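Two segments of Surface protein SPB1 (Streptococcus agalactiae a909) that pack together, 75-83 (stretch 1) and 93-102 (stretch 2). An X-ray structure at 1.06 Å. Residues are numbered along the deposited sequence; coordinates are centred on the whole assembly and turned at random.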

# COMPACT_ATOMS: atom_id res chain seq x y z
N SER A 75 -2.65 4.08 -30.80
CA SER A 75 -2.61 5.54 -31.02
C SER A 75 -3.69 6.06 -31.96
O SER A 75 -3.85 7.28 -32.12
CB SER A 75 -1.25 5.95 -31.56
OG SER A 75 -1.03 5.38 -32.83
N GLU A 76 -4.43 5.15 -32.60
CA GLU A 76 -5.47 5.55 -33.53
C GLU A 76 -6.67 6.22 -32.85
O GLU A 76 -7.08 5.87 -31.72
CB GLU A 76 -5.95 4.38 -34.41
CG GLU A 76 -6.33 3.11 -33.68
CD GLU A 76 -5.15 2.17 -33.43
OE1 GLU A 76 -4.19 2.57 -32.76
OE2 GLU A 76 -5.19 1.01 -33.90
N LYS A 77 -7.20 7.23 -33.55
CA LYS A 77 -8.35 7.98 -33.10
C LYS A 77 -9.59 7.21 -33.53
O LYS A 77 -10.23 7.54 -34.54
CB LYS A 77 -8.31 9.36 -33.75
CG LYS A 77 -9.22 10.38 -33.13
CD LYS A 77 -9.25 11.64 -33.99
CE LYS A 77 -10.03 12.75 -33.30
NZ LYS A 77 -9.17 13.53 -32.39
N ALA A 78 -9.93 6.19 -32.75
CA ALA A 78 -10.95 5.22 -33.15
C ALA A 78 -11.63 4.61 -31.93
O ALA A 78 -11.07 4.56 -30.83
CB ALA A 78 -10.34 4.12 -34.01
N THR A 79 -12.86 4.13 -32.15
CA THR A 79 -13.62 3.53 -31.08
C THR A 79 -12.90 2.33 -30.47
O THR A 79 -12.18 1.59 -31.15
CB THR A 79 -15.03 3.13 -31.58
OG1 THR A 79 -15.86 2.85 -30.45
CG2 THR A 79 -15.00 1.93 -32.53
N GLY A 80 -13.04 2.19 -29.16
CA GLY A 80 -12.50 1.04 -28.48
C GLY A 80 -11.03 1.12 -28.12
O GLY A 80 -10.48 0.11 -27.68
N LYS A 81 -10.40 2.28 -28.31
CA LYS A 81 -8.95 2.44 -28.13
C LYS A 81 -8.57 3.36 -26.98
O LYS A 81 -9.34 4.26 -26.60
CB LYS A 81 -8.32 2.99 -29.43
CG LYS A 81 -8.57 2.18 -30.68
CD LYS A 81 -8.14 0.73 -30.54
CE LYS A 81 -6.64 0.59 -30.34
NZ LYS A 81 -6.24 -0.85 -30.30
N TYR A 82 -7.36 3.18 -26.48
CA TYR A 82 -6.73 4.18 -25.62
C TYR A 82 -5.26 4.23 -25.94
O TYR A 82 -4.65 3.21 -26.23
CB TYR A 82 -6.93 3.92 -24.13
CG TYR A 82 -6.17 2.74 -23.55
CD1 TYR A 82 -6.71 1.45 -23.59
CD2 TYR A 82 -4.94 2.91 -22.95
CE1 TYR A 82 -6.02 0.38 -23.05
CE2 TYR A 82 -4.26 1.84 -22.39
CZ TYR A 82 -4.79 0.58 -22.44
OH TYR A 82 -4.09 -0.46 -21.87
N ASN A 83 -4.69 5.43 -25.85
CA ASN A 83 -3.26 5.63 -25.99
C ASN A 83 -2.62 5.70 -24.62
O ASN A 83 -3.23 6.17 -23.67
CB ASN A 83 -3.02 6.92 -26.77
CG ASN A 83 -1.59 7.17 -27.02
OD1 ASN A 83 -1.01 6.54 -27.89
ND2 ASN A 83 -0.97 8.02 -26.20
N ILE A 93 -3.07 8.14 -19.80
CA ILE A 93 -3.92 7.42 -20.72
C ILE A 93 -4.84 8.42 -21.41
O ILE A 93 -5.50 9.21 -20.75
CB ILE A 93 -4.73 6.34 -19.98
CG1 ILE A 93 -3.81 5.16 -19.66
CG2 ILE A 93 -5.94 5.86 -20.81
CD1 ILE A 93 -4.38 4.15 -18.71
N THR A 94 -4.87 8.39 -22.74
CA THR A 94 -5.73 9.29 -23.51
C THR A 94 -6.73 8.43 -24.25
O THR A 94 -6.36 7.55 -25.02
CB THR A 94 -4.90 10.12 -24.50
OG1 THR A 94 -3.93 10.85 -23.76
CG2 THR A 94 -5.77 11.08 -25.27
N ILE A 95 -8.02 8.68 -24.00
CA ILE A 95 -9.09 7.90 -24.60
C ILE A 95 -9.76 8.78 -25.68
O ILE A 95 -10.43 9.76 -25.37
CB ILE A 95 -10.14 7.49 -23.56
CG1 ILE A 95 -9.49 6.67 -22.44
CG2 ILE A 95 -11.27 6.71 -24.24
CD1 ILE A 95 -10.43 6.32 -21.30
N PRO A 96 -9.58 8.44 -26.97
CA PRO A 96 -10.28 9.21 -28.00
C PRO A 96 -11.79 8.99 -27.86
O PRO A 96 -12.25 7.89 -27.57
CB PRO A 96 -9.72 8.65 -29.32
CG PRO A 96 -9.26 7.29 -28.99
CD PRO A 96 -8.76 7.37 -27.55
N TRP A 97 -12.55 10.06 -28.09
CA TRP A 97 -13.97 10.08 -27.79
C TRP A 97 -14.82 10.31 -29.04
O TRP A 97 -16.04 10.08 -29.02
CB TRP A 97 -14.26 11.18 -26.75
CG TRP A 97 -15.40 10.88 -25.84
CD1 TRP A 97 -16.59 11.53 -25.77
CD2 TRP A 97 -15.45 9.85 -24.84
NE1 TRP A 97 -17.38 10.98 -24.80
CE2 TRP A 97 -16.71 9.94 -24.22
CE3 TRP A 97 -14.55 8.88 -24.41
CZ2 TRP A 97 -17.09 9.09 -23.19
CZ3 TRP A 97 -14.94 8.02 -23.39
CH2 TRP A 97 -16.19 8.14 -22.79
N ALA A 98 -14.19 10.77 -30.11
CA ALA A 98 -14.90 11.06 -31.35
C ALA A 98 -13.89 10.95 -32.48
O ALA A 98 -12.68 11.07 -32.26
CB ALA A 98 -15.53 12.47 -31.32
N ALA A 99 -14.39 10.77 -33.70
CA ALA A 99 -13.52 10.58 -34.86
C ALA A 99 -12.78 11.86 -35.24
O ALA A 99 -11.72 11.78 -35.86
CB ALA A 99 -14.32 10.07 -36.06
N THR A 100 -13.36 13.02 -34.93
CA THR A 100 -12.74 14.32 -35.23
C THR A 100 -12.98 15.28 -34.06
O THR A 100 -13.82 15.02 -33.21
CB THR A 100 -13.32 14.98 -36.50
OG1 THR A 100 -14.70 15.28 -36.30
CG2 THR A 100 -13.16 14.07 -37.70
N ASN A 101 -12.27 16.42 -34.04
CA ASN A 101 -12.31 17.31 -32.87
C ASN A 101 -13.37 18.41 -32.86
O ASN A 101 -13.64 19.00 -31.81
CB ASN A 101 -10.96 17.97 -32.64
CG ASN A 101 -9.85 16.97 -32.57
OD1 ASN A 101 -10.07 15.80 -32.30
ND2 ASN A 101 -8.63 17.43 -32.85
N THR A 102 -13.96 18.69 -34.01
CA THR A 102 -14.96 19.75 -34.13
C THR A 102 -16.27 19.15 -34.62
O THR A 102 -16.27 18.07 -35.21
CB THR A 102 -14.49 20.83 -35.10
OG1 THR A 102 -14.15 20.22 -36.35
CG2 THR A 102 -13.27 21.55 -34.53
O HOH W 1 -10.63 9.29 -36.67
O HOH W 2 -11.94 5.12 -27.31
O HOH W 3 -1.69 9.19 -23.42

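Strands 81-83 and 93-96 run antiparallel, their N-to-C directions 145° apart and their axes 4.6 Å apart at closest approach. Asn83 and Thr94 form a hydrogen-bonded pair: Asn83 N donates to Thr94 O (2.8 Å) and Thr94 N to Asn83 O (2.9 Å), both nearly straight. The same carbonyls accept CA-H...O contacts, Tyr82 CA to Thr94 O at 3.4 Å and Ile93 CA to Asn83 O at 3.3 Å. At Pro96, which has no amide hydrogen to donate, this pairing gives way to packing and water: Pro96 CD lies 3.3 Å from Lys81 O, and water 2 donates to both Lys81 O and Pro96 O (each 2.8 Å). Stretch 1 enters its strand through a type II turn from Ala78 to Lys81, closed by a weak hydrogen bond from Lys81 N to Ala78 O (3.5 Å); Gly80 suits the turn's positive phi of 83°.

The side chains of Asn83 and Thr94 share one face of the sheet, CB to CB 4.4 Å, and water 3 lies 3.1 Å from Asn83 ND2 and 2.8 Å from Thr94 OG1. Buried Tyr82 makes apolar contacts with both isoleucines, CD2 to Ile93 CG2 at 3.8 Å and CB to Ile95 CG1 at 4.1 Å. The CA-to-CB bond of buried Pro96 points toward stretch 1, and its ring CG lies 3.8 Å from both Glu76 O and Ala78 O. Lys77 spans the loop of stretch 2 with chi1 to chi3 all t: its CG is 4.2 Å from Pro96 CB, its CD 3.1 Å from Ala99 O, and its NZ donates a very short 2.4 Å hydrogen bond to Asn101 OD1. Water 1 links the two backbones here, donating to Lys77 O and Ala99 O (each 2.8 Å). In all, 516 Å² is buried, summed over both sides.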